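Local structure of oxidoreductase, putative (Neosartorya fumigata, 6SKX) at residues A[18-23]-A[148-153]; A[77-82]-A[106-111]; A[132-137]-A[154-159]; A[185-190]-A[246-251]; A[233-238]-A[261-266]. The protein probably catalyses NADPH-dependent reductive amination, reducing the imine formed from a carbonyl compound and an amine to give an amine product. All coordinates share one frame; numbering follows the deposited sequence.

Contact 1. Residues A[18-23]-A[148-153]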
# COMPACT_ATOMS: atom_id res chain seq x y z
N SER A 18 18.11 -0.72 25.87
CA SER A 18 18.80 0.60 25.71
C SER A 18 17.92 1.71 26.25
O SER A 18 18.40 2.51 27.08
CB SER A 18 19.15 0.97 24.30
OG SER A 18 20.31 0.29 23.93
N ARG A 19 16.70 1.73 25.76
CA ARG A 19 15.71 2.77 26.14
C ARG A 19 15.42 2.73 27.65
O ARG A 19 15.47 3.80 28.29
CB ARG A 19 14.46 2.57 25.27
CG ARG A 19 13.45 3.67 25.42
CD ARG A 19 14.02 5.04 25.11
NE ARG A 19 12.97 5.95 25.54
CZ ARG A 19 13.12 7.23 25.81
NH1 ARG A 19 14.29 7.83 25.68
NH2 ARG A 19 12.06 7.91 26.22
N PHE A 20 15.17 1.56 28.25
CA PHE A 20 14.98 1.50 29.73
C PHE A 20 16.22 2.03 30.46
O PHE A 20 16.07 2.77 31.46
CB PHE A 20 14.58 0.10 30.21
CG PHE A 20 13.11 -0.20 30.04
CD1 PHE A 20 12.15 0.59 30.66
CD2 PHE A 20 12.67 -1.22 29.21
CE1 PHE A 20 10.80 0.35 30.47
CE2 PHE A 20 11.32 -1.46 29.02
CZ PHE A 20 10.39 -0.68 29.67
N LEU A 21 17.42 1.73 29.97
CA LEU A 21 18.70 2.18 30.59
C LEU A 21 18.89 3.71 30.42
O LEU A 21 19.31 4.31 31.36
CB LEU A 21 19.88 1.42 29.96
CG LEU A 21 20.05 -0.02 30.40
CD1 LEU A 21 20.94 -0.78 29.41
CD2 LEU A 21 20.65 -0.09 31.80
N GLU A 22 18.55 4.31 29.28
CA GLU A 22 18.59 5.79 29.10
C GLU A 22 17.67 6.46 30.14
O GLU A 22 17.97 7.56 30.58
CB GLU A 22 18.05 6.28 27.75
CG GLU A 22 18.79 5.80 26.52
CD GLU A 22 20.28 6.01 26.60
OE1 GLU A 22 20.68 7.13 26.99
OE2 GLU A 22 21.04 5.03 26.31
N GLU A 23 16.50 5.87 30.40
CA GLU A 23 15.46 6.44 31.30
C GLU A 23 15.74 6.05 32.76
O GLU A 23 14.81 6.20 33.55
CB GLU A 23 14.09 5.95 30.85
CG GLU A 23 13.64 6.54 29.52
CD GLU A 23 13.57 8.06 29.56
OE1 GLU A 23 13.34 8.61 30.65
OE2 GLU A 23 13.83 8.68 28.51
N SER A 148 5.25 3.28 28.67
CA SER A 148 5.11 4.52 27.87
C SER A 148 6.50 5.15 27.56
O SER A 148 6.53 6.05 26.73
CB SER A 148 4.15 5.48 28.55
OG SER A 148 4.69 5.96 29.77
N VAL A 149 7.63 4.69 28.13
CA VAL A 149 8.95 5.27 27.71
C VAL A 149 9.33 4.70 26.35
O VAL A 149 10.17 5.31 25.67
CB VAL A 149 10.10 5.10 28.73
CG1 VAL A 149 9.70 5.56 30.14
CG2 VAL A 149 10.68 3.69 28.74
N LEU A 150 8.72 3.59 25.92
CA LEU A 150 9.08 2.93 24.64
C LEU A 150 8.32 3.56 23.46
O LEU A 150 8.85 3.50 22.34
CB LEU A 150 8.70 1.44 24.72
CG LEU A 150 9.32 0.63 25.86
CD1 LEU A 150 8.79 -0.80 25.80
CD2 LEU A 150 10.84 0.63 25.80
N ALA A 151 7.07 3.98 23.66
CA ALA A 151 6.08 4.17 22.58
C ALA A 151 4.74 4.59 23.16
O ALA A 151 4.52 4.37 24.38
CB ALA A 151 5.92 2.88 21.82
N LYS A 152 3.89 5.17 22.31
CA LYS A 152 2.44 5.32 22.62
C LYS A 152 1.89 3.94 22.98
O LYS A 152 2.25 2.96 22.28
CB LYS A 152 1.67 5.92 21.43
CG LYS A 152 1.72 7.44 21.30
N CYS A 153 1.05 3.88 24.02
CA CYS A 153 0.33 2.66 24.50
C CYS A 153 -1.14 2.68 24.07
O CYS A 153 -1.83 3.63 24.41
CB CYS A 153 0.38 2.57 26.02
SG CYS A 153 2.09 2.46 26.60
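The carbonyl oxygen of Val-149 is gripped by two nitrogens of one guanidinium group. Arg-19 meets it side-on: NE of Arg-19 lies 2.9 Å from O of Val-149, nearly straight at 164°, whereas NH2 of Arg-19, at 3.3 Å from the same Val-149 O, bends more. Arg-19 CG is anti to its backbone N (chi1 -172°), and a bend at chi2 (57°) sets CD, from which NE reaches the oxygen. The oxygen stays close to the guanidinium plane; NH2 approaches in the carbonyl plane on a lone pair, NE from above it. Glu-23 steadies the group twice: its OE2 makes a salt bridge of 3.0 Å with Arg-19 NH2, and its CG covers the centre of one guanidinium face. The Glu-23 and Val-149 side chains slide past each other in opposite directions, CG of Glu-23 3.9 Å from CB of Val-149. CD2 of Leu-150 sits over a face of the Phe-20 ring in a CH-pi contact, while CG2 of Val-149 approaches CE1 of Phe-20 obliquely. Helix 11-22, at the glycine-rich sequence that fits a Rossmann-type motif, is thus tied to the turn before strand 152-155; Val-27 of strand 26-30 also packs on Phe-20.

Contact 2. Residues A[77-82]-A[106-111]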
# COMPACT_ATOMS: atom_id res chain seq x y z
N GLY A 77 11.94 -24.36 32.50
CA GLY A 77 12.58 -24.72 33.78
C GLY A 77 12.37 -23.70 34.90
O GLY A 77 13.14 -23.77 35.88
N ALA A 78 11.39 -22.79 34.79
CA ALA A 78 11.24 -21.65 35.74
C ALA A 78 9.77 -21.34 36.06
O ALA A 78 9.53 -20.32 36.72
CB ALA A 78 11.90 -20.43 35.14
N LEU A 79 8.82 -22.20 35.67
CA LEU A 79 7.37 -21.94 35.89
C LEU A 79 7.08 -21.74 37.39
O LEU A 79 6.16 -20.97 37.69
CB LEU A 79 6.58 -23.11 35.31
CG LEU A 79 6.78 -23.36 33.82
CD1 LEU A 79 6.13 -24.68 33.41
CD2 LEU A 79 6.24 -22.20 33.00
N ASP A 80 7.85 -22.37 38.29
CA ASP A 80 7.66 -22.28 39.77
C ASP A 80 7.99 -20.88 40.31
O ASP A 80 7.73 -20.66 41.51
CB ASP A 80 8.55 -23.28 40.54
CG ASP A 80 8.28 -24.77 40.32
OD1 ASP A 80 7.18 -25.13 39.84
OD2 ASP A 80 9.18 -25.57 40.65
N HIS A 81 8.58 -19.96 39.51
CA HIS A 81 9.04 -18.65 40.03
C HIS A 81 8.09 -17.52 39.63
O HIS A 81 8.31 -16.38 40.10
CB HIS A 81 10.49 -18.42 39.63
CG HIS A 81 11.43 -19.37 40.30
ND1 HIS A 81 11.71 -20.63 39.77
CD2 HIS A 81 12.15 -19.26 41.44
CE1 HIS A 81 12.59 -21.23 40.54
NE2 HIS A 81 12.88 -20.41 41.57
N LEU A 82 7.01 -17.85 38.91
CA LEU A 82 6.08 -16.88 38.25
C LEU A 82 5.07 -16.24 39.21
O LEU A 82 4.48 -15.22 38.81
CB LEU A 82 5.35 -17.61 37.12
CG LEU A 82 6.24 -18.02 35.95
CD1 LEU A 82 5.41 -18.65 34.85
CD2 LEU A 82 7.05 -16.84 35.42
N VAL A 106 -1.18 -17.74 33.99
CA VAL A 106 -2.20 -17.39 35.03
C VAL A 106 -2.32 -18.60 35.99
O VAL A 106 -2.39 -18.39 37.22
CB VAL A 106 -3.57 -17.04 34.41
CG1 VAL A 106 -4.70 -17.08 35.44
CG2 VAL A 106 -3.56 -15.70 33.69
N SER A 107 -2.29 -19.82 35.47
CA SER A 107 -2.35 -21.06 36.28
C SER A 107 -1.13 -21.11 37.20
O SER A 107 -1.19 -21.85 38.17
CB SER A 107 -2.43 -22.30 35.43
OG SER A 107 -1.15 -22.90 35.29
N HIS A 108 -0.05 -20.36 36.93
CA HIS A 108 1.19 -20.42 37.76
C HIS A 108 1.28 -19.19 38.66
O HIS A 108 2.34 -19.00 39.27
CB HIS A 108 2.42 -20.57 36.89
CG HIS A 108 2.66 -21.97 36.45
ND1 HIS A 108 2.30 -22.42 35.19
CD2 HIS A 108 3.25 -23.02 37.09
CE1 HIS A 108 2.66 -23.68 35.06
NE2 HIS A 108 3.24 -24.08 36.22
N GLY A 109 0.21 -18.39 38.72
CA GLY A 109 0.09 -17.26 39.65
C GLY A 109 0.52 -15.91 39.07
O GLY A 109 0.63 -14.93 39.86
N ALA A 110 0.78 -15.85 37.76
CA ALA A 110 1.23 -14.61 37.05
C ALA A 110 0.02 -13.87 36.45
O ALA A 110 -1.06 -14.48 36.36
CB ALA A 110 2.27 -14.96 35.99
N ARG A 111 0.18 -12.58 36.13
CA ARG A 111 -0.76 -11.79 35.29
C ARG A 111 -0.11 -11.60 33.90
O ARG A 111 1.14 -11.56 33.82
CB ARG A 111 -1.04 -10.46 35.97
CG ARG A 111 -1.91 -10.56 37.21
CD ARG A 111 -2.13 -9.22 37.93
NE ARG A 111 -0.93 -8.40 37.99
CZ ARG A 111 -0.84 -7.16 38.44
NH1 ARG A 111 -1.90 -6.51 38.88
NH2 ARG A 111 0.32 -6.55 38.44
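Leu-82 and Ala-110 mark the closest approach of the two backbones, their CA atoms 5.5 Å apart, where the residues after a short 3-10 turn pass the end of a helix. Packing alone joins the segments. His-108 carries much of it: chi1 (-81°) sets CG anti to the carbonyl carbon, and the ring beyond it lies beside Leu-79, whose CB is over one face, 3.8 Å from the ring centroid and displaced toward the rim, where NE2 of His-108 is 3.6 Å from that CB. This is a CH-pi contact. CD1 of Leu-79 adds a touch on CE1 of the ring at 4.0 Å, and the carbonyl oxygen of Leu-79 comes near CD2. The ring is not left to packing, since His-108 ND1 is hydrogen-bonded to the carbonyl of Arg-104, back in helix 95-106. Asp-80 OD1 stands 5.5 Å from NE2 of His-108, without contact; at that range it might slightly favour a protonated imidazole.

Deeper in, CB of Leu-82 lies 4.2 Å from CB of Ala-110, and CD1 of Leu-82 touches CB of His-108. The Ala-110 methyl also rests 3.6 Å from O of Leu-82. Gly-109, with positive phi (94°), is the C-prime residue of a Schellman motif that ends helix 95-106, with Ala-110 N bonded to Phe-105 O and Gly-109 N to Val-106 O. Such helix-to-strand turns, leading here into the adjacent strands 86-89 and 111-118, lie at the N-terminal ends of the parallel strands in a Rossmann fold, away from the C-terminal ends where dinucleotides typically bind.

Contact 3. Residues A[132-137]-A[154-159]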
# COMPACT_ATOMS: atom_id res chain seq x y z
N LEU A 132 0.43 -2.03 20.66
CA LEU A 132 -0.96 -2.47 20.99
C LEU A 132 -0.86 -3.50 22.12
O LEU A 132 0.05 -4.34 22.04
CB LEU A 132 -1.61 -3.11 19.76
CG LEU A 132 -1.53 -2.29 18.48
CD1 LEU A 132 -1.89 -3.14 17.28
CD2 LEU A 132 -2.42 -1.07 18.56
N TYR A 133 -1.74 -3.40 23.12
CA TYR A 133 -1.75 -4.31 24.30
C TYR A 133 -3.16 -4.85 24.58
O TYR A 133 -4.20 -4.13 24.39
CB TYR A 133 -1.29 -3.55 25.55
CG TYR A 133 0.11 -3.01 25.51
CD1 TYR A 133 1.19 -3.83 25.86
CD2 TYR A 133 0.36 -1.66 25.24
CE1 TYR A 133 2.49 -3.33 25.86
CE2 TYR A 133 1.65 -1.15 25.28
CZ TYR A 133 2.71 -1.98 25.59
OH TYR A 133 3.99 -1.51 25.59
N SER A 134 -3.22 -6.08 25.08
CA SER A 134 -4.50 -6.71 25.47
C SER A 134 -4.24 -7.82 26.50
O SER A 134 -3.11 -8.41 26.48
CB SER A 134 -5.28 -7.20 24.25
OG SER A 134 -4.77 -8.43 23.76
N GLY A 135 -5.23 -8.05 27.38
CA GLY A 135 -5.19 -9.08 28.45
C GLY A 135 -5.45 -8.43 29.80
O GLY A 135 -6.36 -7.56 29.87
N SER A 136 -4.64 -8.75 30.82
CA SER A 136 -4.92 -8.30 32.21
C SER A 136 -4.96 -6.77 32.27
O SER A 136 -3.95 -6.12 32.08
CB SER A 136 -3.94 -8.84 33.20
OG SER A 136 -4.01 -8.06 34.38
N PRO A 137 -6.12 -6.16 32.59
CA PRO A 137 -6.21 -4.71 32.70
C PRO A 137 -5.56 -4.08 33.95
O PRO A 137 -5.02 -2.99 33.83
CB PRO A 137 -7.72 -4.39 32.70
CG PRO A 137 -8.43 -5.71 32.98
CD PRO A 137 -7.42 -6.83 32.77
N VAL A 154 -1.60 1.64 23.38
CA VAL A 154 -3.04 1.46 23.05
C VAL A 154 -3.49 0.12 23.64
O VAL A 154 -3.07 -0.95 23.12
CB VAL A 154 -3.31 1.55 21.53
CG1 VAL A 154 -4.70 1.04 21.18
CG2 VAL A 154 -3.15 2.98 21.03
N PHE A 155 -4.30 0.17 24.69
CA PHE A 155 -4.94 -1.02 25.32
C PHE A 155 -6.27 -1.30 24.64
O PHE A 155 -7.16 -0.43 24.69
CB PHE A 155 -5.20 -0.81 26.81
CG PHE A 155 -5.66 -2.06 27.51
CD1 PHE A 155 -4.80 -3.13 27.69
CD2 PHE A 155 -6.97 -2.15 28.00
CE1 PHE A 155 -5.23 -4.27 28.36
CE2 PHE A 155 -7.40 -3.29 28.67
CZ PHE A 155 -6.53 -4.35 28.84
N LEU A 156 -6.48 -2.48 24.10
CA LEU A 156 -7.81 -2.70 23.49
C LEU A 156 -8.52 -3.96 24.03
O LEU A 156 -9.17 -4.65 23.26
CB LEU A 156 -7.66 -2.55 21.97
CG LEU A 156 -6.93 -3.62 21.16
CD1 LEU A 156 -5.90 -2.98 20.26
CD2 LEU A 156 -6.30 -4.68 22.03
N GLY A 157 -8.50 -4.18 25.35
CA GLY A 157 -9.42 -5.09 26.07
C GLY A 157 -8.75 -6.33 26.65
O GLY A 157 -7.52 -6.52 26.45
N GLU A 158 -9.56 -7.18 27.28
CA GLU A 158 -9.19 -8.22 28.27
C GLU A 158 -8.76 -9.53 27.60
O GLU A 158 -8.11 -10.34 28.27
CB GLU A 158 -10.38 -8.50 29.18
CG GLU A 158 -10.75 -7.33 30.07
CD GLU A 158 -11.40 -7.76 31.38
OE1 GLU A 158 -11.00 -8.82 31.95
OE2 GLU A 158 -12.28 -7.01 31.84
N ASP A 159 -9.17 -9.76 26.35
CA ASP A 159 -8.79 -10.98 25.60
C ASP A 159 -7.30 -10.85 25.24
O ASP A 159 -6.92 -9.88 24.53
CB ASP A 159 -9.68 -11.17 24.37
CG ASP A 159 -9.45 -12.45 23.58
OD1 ASP A 159 -8.34 -13.03 23.66
OD2 ASP A 159 -10.39 -12.88 22.89
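Phe-155 holds CG anti to its backbone N (chi1 -172°), and the ring beyond it lies against Gly-135 and Pro-137, while Ser-134 holds OG between its backbone N and carbonyl carbon (chi1 79°), which places the hydroxyl against Asp-159. CZ of Phe-155 lies 3.4 Å from O of Gly-135, which sits at the ring edge. OG of Ser-134 donates to O of Asp-159 over 2.7 Å, in the carbonyl plane on a lone pair; this hydroxyl is also hydrogen-bonded to Ala-163 N of helix 162-188. The backbones pair as parallel strands: Tyr-133 N bonds to Val-154 O at 2.8 Å, and Leu-156 N to Tyr-133 O at 2.8 Å, the latter nearly along the C=O axis. Past the regular pairing, Gly-135 N reaches Gly-157 O at 2.9 Å. Leu-132 and Val-154 lie side by side on one face, CD2 of Leu-132 being 4.1 Å from CG1 of Val-154, and Leu-200 of the second subunit packs on Leu-132. On the other face Phe-140 stacks with Phe-155. Strand 130-135, helix 137-147 and strand 152-155 form a beta-alpha-beta unit at one edge of the Rossmann-type sheet, with 152-155 its outermost strand within the chain.

Contact 4. Residues A[185-190]-A[246-251]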
# COMPACT_ATOMS: atom_id res chain seq x y z
N THR A 185 7.90 -0.76 -9.13
CA THR A 185 9.35 -0.51 -9.36
C THR A 185 9.89 -1.44 -10.46
O THR A 185 10.71 -1.00 -11.27
CB THR A 185 10.15 -0.59 -8.06
OG1 THR A 185 9.60 0.36 -7.15
CG2 THR A 185 11.61 -0.27 -8.28
N ALA A 186 9.39 -2.67 -10.55
CA ALA A 186 9.86 -3.64 -11.56
C ALA A 186 9.37 -3.22 -12.95
O ALA A 186 10.17 -3.22 -13.91
CB ALA A 186 9.37 -5.01 -11.19
N LEU A 187 8.07 -2.92 -13.07
CA LEU A 187 7.42 -2.62 -14.38
C LEU A 187 8.14 -1.47 -15.11
O LEU A 187 8.20 -1.48 -16.35
CB LEU A 187 5.95 -2.27 -14.10
CG LEU A 187 5.00 -2.50 -15.26
CD1 LEU A 187 5.31 -3.82 -15.94
CD2 LEU A 187 3.56 -2.46 -14.79
N VAL A 188 8.73 -0.55 -14.35
CA VAL A 188 9.23 0.77 -14.85
C VAL A 188 10.77 0.78 -14.88
O VAL A 188 11.32 1.76 -15.43
CB VAL A 188 8.64 1.86 -13.94
CG1 VAL A 188 9.65 2.38 -12.91
CG2 VAL A 188 8.03 3.00 -14.73
N ARG A 189 11.42 -0.24 -14.30
CA ARG A 189 12.90 -0.39 -14.15
C ARG A 189 13.64 -0.09 -15.47
O ARG A 189 14.65 0.62 -15.42
CB ARG A 189 13.24 -1.82 -13.73
CG ARG A 189 14.67 -2.01 -13.24
CD ARG A 189 14.71 -2.24 -11.75
NE ARG A 189 15.41 -3.46 -11.36
CZ ARG A 189 16.59 -3.50 -10.74
NH1 ARG A 189 17.22 -2.37 -10.45
NH2 ARG A 189 17.12 -4.66 -10.40
N SER A 190 13.17 -0.64 -16.60
CA SER A 190 13.76 -0.49 -17.97
C SER A 190 13.89 0.99 -18.37
O SER A 190 14.82 1.29 -19.14
CB SER A 190 12.94 -1.24 -18.98
OG SER A 190 11.57 -0.86 -18.88
N GLU A 246 3.57 -8.68 -18.76
CA GLU A 246 4.14 -9.77 -19.60
C GLU A 246 5.08 -9.13 -20.64
O GLU A 246 6.24 -9.56 -20.74
CB GLU A 246 3.03 -10.68 -20.15
CG GLU A 246 2.05 -9.99 -21.07
N ALA A 247 4.69 -8.03 -21.29
CA ALA A 247 5.50 -7.38 -22.36
C ALA A 247 6.81 -6.81 -21.78
O ALA A 247 7.78 -6.70 -22.54
CB ALA A 247 4.68 -6.34 -23.08
N GLN A 248 6.89 -6.45 -20.49
CA GLN A 248 8.18 -5.98 -19.89
C GLN A 248 8.99 -7.16 -19.34
O GLN A 248 10.11 -6.90 -18.90
CB GLN A 248 7.96 -4.95 -18.79
CG GLN A 248 7.60 -3.56 -19.30
CD GLN A 248 8.78 -2.85 -19.92
OE1 GLN A 248 8.87 -2.74 -21.14
NE2 GLN A 248 9.69 -2.34 -19.11
N GLN A 249 8.45 -8.39 -19.35
CA GLN A 249 9.08 -9.61 -18.77
C GLN A 249 9.13 -9.44 -17.24
O GLN A 249 10.21 -9.61 -16.61
CB GLN A 249 10.44 -9.89 -19.42
CG GLN A 249 10.35 -10.46 -20.83
CD GLN A 249 11.71 -10.88 -21.35
OE1 GLN A 249 12.73 -10.24 -21.07
NE2 GLN A 249 11.76 -11.95 -22.12
N VAL A 250 7.98 -9.10 -16.69
CA VAL A 250 7.76 -8.82 -15.24
C VAL A 250 6.55 -9.65 -14.81
O VAL A 250 5.53 -9.66 -15.56
CB VAL A 250 7.54 -7.31 -15.02
CG1 VAL A 250 7.00 -7.00 -13.63
CG2 VAL A 250 8.80 -6.51 -15.30
N SER A 251 6.66 -10.35 -13.69
CA SER A 251 5.57 -11.19 -13.13
C SER A 251 4.39 -10.29 -12.75
O SER A 251 4.62 -9.17 -12.23
CB SER A 251 6.06 -11.97 -11.95
OG SER A 251 4.98 -12.70 -11.37
O HOH W 1 11.06 -2.89 -16.59
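Gln-248 reaches across to the 185-190 segment, and its atoms meet that segment in sequence. CB touches CD1 of Leu-187, 4.1 Å away, the two side chains crossing at about a right angle. CG lies against the same methyl and 3.7 Å from the carbonyl oxygen of Leu-187. A bend at chi2 (-73°) then places CD near the hydroxyl of Ser-190. At the tip, NE2 of Gln-248 donates to O of Leu-187 over 3.3 Å in a bent bond, the donor tilted from the carbonyl plane and the oxygen tilted from the amide plane. NE2 is also modelled 2.4 Å from OG of Ser-190, and a water 2.9 Å from Gln-248 NE2 can accept from it. Two N-H groups thus have three candidate acceptors, so not all can be full bonds at once, and the very short Ser-190 pair is the doubtful one. The water accepts from Ser-190 N and donates to O of Ala-186 at 2.8 Å, so the amide bridges to the segment partly through solvent.

The glutamine stands at the end of helix 231-248, where Gln-249, with positive phi, is the C-prime residue of a Schellman motif, and both helices belong to the all-helical C-terminal domain. Just beyond, Val-250 turns back onto the partner helix: its CG1 is 3.9 Å from CB of Ala-186. Val-282 of the second subunit packs on Ala-186, and Ser-251 makes backbone hydrogen bonds to that subunit.

Contact 5. Residues A[233-238]-A[261-266]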
# COMPACT_ATOMS: atom_id res chain seq x y z
N MET A 233 -14.94 -1.32 -15.16
CA MET A 233 -13.87 -0.52 -15.83
C MET A 233 -12.51 -0.86 -15.21
O MET A 233 -11.50 -0.70 -15.90
CB MET A 233 -14.09 1.00 -15.70
CG MET A 233 -15.50 1.51 -15.99
SD MET A 233 -15.55 3.34 -15.92
CE MET A 233 -17.05 3.61 -14.97
N GLN A 234 -12.49 -1.27 -13.93
CA GLN A 234 -11.23 -1.51 -13.18
C GLN A 234 -10.64 -2.87 -13.59
O GLN A 234 -9.41 -2.96 -13.71
CB GLN A 234 -11.45 -1.34 -11.68
CG GLN A 234 -11.43 0.12 -11.25
CD GLN A 234 -11.41 0.31 -9.76
OE1 GLN A 234 -10.56 -0.23 -9.07
NE2 GLN A 234 -12.35 1.08 -9.25
N LEU A 235 -11.48 -3.87 -13.85
CA LEU A 235 -11.03 -5.19 -14.37
C LEU A 235 -10.31 -5.06 -15.73
O LEU A 235 -9.35 -5.84 -15.96
CB LEU A 235 -12.25 -6.11 -14.46
CG LEU A 235 -12.44 -7.04 -13.27
CD1 LEU A 235 -13.79 -7.74 -13.31
CD2 LEU A 235 -11.32 -8.06 -13.21
N VAL A 236 -10.70 -4.10 -16.58
CA VAL A 236 -10.03 -3.85 -17.89
C VAL A 236 -8.71 -3.12 -17.59
O VAL A 236 -7.70 -3.41 -18.27
CB VAL A 236 -10.92 -3.17 -18.97
CG1 VAL A 236 -12.38 -2.98 -18.54
CG2 VAL A 236 -10.37 -1.86 -19.53
N GLY A 237 -8.72 -2.24 -16.58
CA GLY A 237 -7.52 -1.60 -16.02
C GLY A 237 -6.52 -2.64 -15.53
O GLY A 237 -5.32 -2.52 -15.88
N ILE A 238 -6.98 -3.66 -14.79
CA ILE A 238 -6.09 -4.75 -14.28
C ILE A 238 -5.52 -5.55 -15.46
O ILE A 238 -4.34 -5.88 -15.38
CB ILE A 238 -6.80 -5.65 -13.25
CG1 ILE A 238 -6.75 -5.05 -11.84
CG2 ILE A 238 -6.17 -7.04 -13.21
CD1 ILE A 238 -7.42 -3.74 -11.72
N PHE A 261 -11.02 -11.65 -7.00
CA PHE A 261 -12.08 -11.09 -6.11
C PHE A 261 -12.98 -10.13 -6.89
O PHE A 261 -14.17 -9.99 -6.53
CB PHE A 261 -11.54 -10.36 -4.86
CG PHE A 261 -10.90 -11.25 -3.83
CD1 PHE A 261 -11.67 -12.13 -3.09
CD2 PHE A 261 -9.53 -11.21 -3.59
CE1 PHE A 261 -11.07 -12.96 -2.15
CE2 PHE A 261 -8.94 -12.05 -2.67
CZ PHE A 261 -9.72 -12.92 -1.94
N MET A 262 -12.44 -9.41 -7.87
CA MET A 262 -13.26 -8.44 -8.63
C MET A 262 -14.22 -9.23 -9.53
O MET A 262 -15.40 -8.82 -9.57
CB MET A 262 -12.40 -7.46 -9.43
CG MET A 262 -12.04 -6.23 -8.63
SD MET A 262 -11.53 -4.81 -9.63
CE MET A 262 -9.84 -5.30 -9.98
N GLN A 263 -13.76 -10.34 -10.14
CA GLN A 263 -14.60 -11.27 -10.94
C GLN A 263 -15.73 -11.84 -10.08
O GLN A 263 -16.91 -11.61 -10.44
CB GLN A 263 -13.79 -12.44 -11.51
CG GLN A 263 -12.44 -12.02 -12.06
CD GLN A 263 -12.00 -12.77 -13.29
OE1 GLN A 263 -11.25 -13.75 -13.22
NE2 GLN A 263 -12.46 -12.29 -14.43
N LYS A 264 -15.42 -12.52 -8.98
CA LYS A 264 -16.47 -13.13 -8.11
C LYS A 264 -17.56 -12.07 -7.83
O LYS A 264 -18.73 -12.45 -7.87
CB LYS A 264 -15.88 -13.75 -6.84
CG LYS A 264 -15.13 -15.08 -7.03
N ALA A 265 -17.20 -10.80 -7.63
CA ALA A 265 -18.14 -9.70 -7.27
C ALA A 265 -19.02 -9.25 -8.45
O ALA A 265 -20.21 -8.94 -8.20
CB ALA A 265 -17.39 -8.53 -6.68
N VAL A 266 -18.51 -9.14 -9.68
CA VAL A 266 -19.37 -8.77 -10.85
C VAL A 266 -20.37 -9.92 -11.08
O VAL A 266 -21.55 -9.59 -11.33
CB VAL A 266 -18.60 -8.40 -12.14
CG1 VAL A 266 -17.65 -7.23 -11.91
CG2 VAL A 266 -17.87 -9.58 -12.77
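In an antiparallel helix pair of the C-terminal domain, Leu-235 of helix 231-248 packs against Met-262 of helix 256-267; the axes of the two segments approach to 10.6 Å with N-to-C directions at 153°. The two side chains slide past each other in opposite directions, bringing CG of Leu-235 to 3.9 Å from CB of Met-262. CD1 of Leu-235 extends over the backbone of the other helix, 4.1 Å from N of Gln-263, and also meets CG1 of Val-266 at 4.1 Å. One turn further along helix 231-248, Ile-238 and Met-262 reach toward each other tip to tip. A bend at chi3 (-79°) places CE of Met-262 only 3.4 Å from CD1 of Ile-238, tighter than usual van der Waals contact. The sulphur faces another neighbour, SD of Met-262 being 4.0 Å from CB of Gln-234. The polar end of Gln-234 is taken up across the dimer, its OE1 hydrogen-bonded to Tyr-175 OH of the second subunit, and that tyrosine also packs on Ile-238. The side chain of Gln-234 lies about 4 Å from that of Ser-229, a residue seen to bind NADP(+). The helix pair is apolar packing within the C-terminal helical domain, next to that residue and to the second subunit.

Overall arrangement
From the N terminus, contact 1 closes a wide loop, joining helix 11-22 to the turn before strand 152-155. Nested inside it, contact 2 closes a much smaller loop between two helix-to-strand turns. Contact 3 follows contact 2 in series but crosses contact 1, since 132-137 lies within the larger loop and 154-159 just after it; the two meet where Cys-153 packs on Tyr-133. All three lie within the Rossmann domain. Helix 162-188 then leads to contact 4, which closes the loop from 185-190 to 246-251. Contact 5 opens inside that loop at 233-238 and closes after it at 261-266, so the two cross, sharing helix 231-248 and lying beside the second subunit.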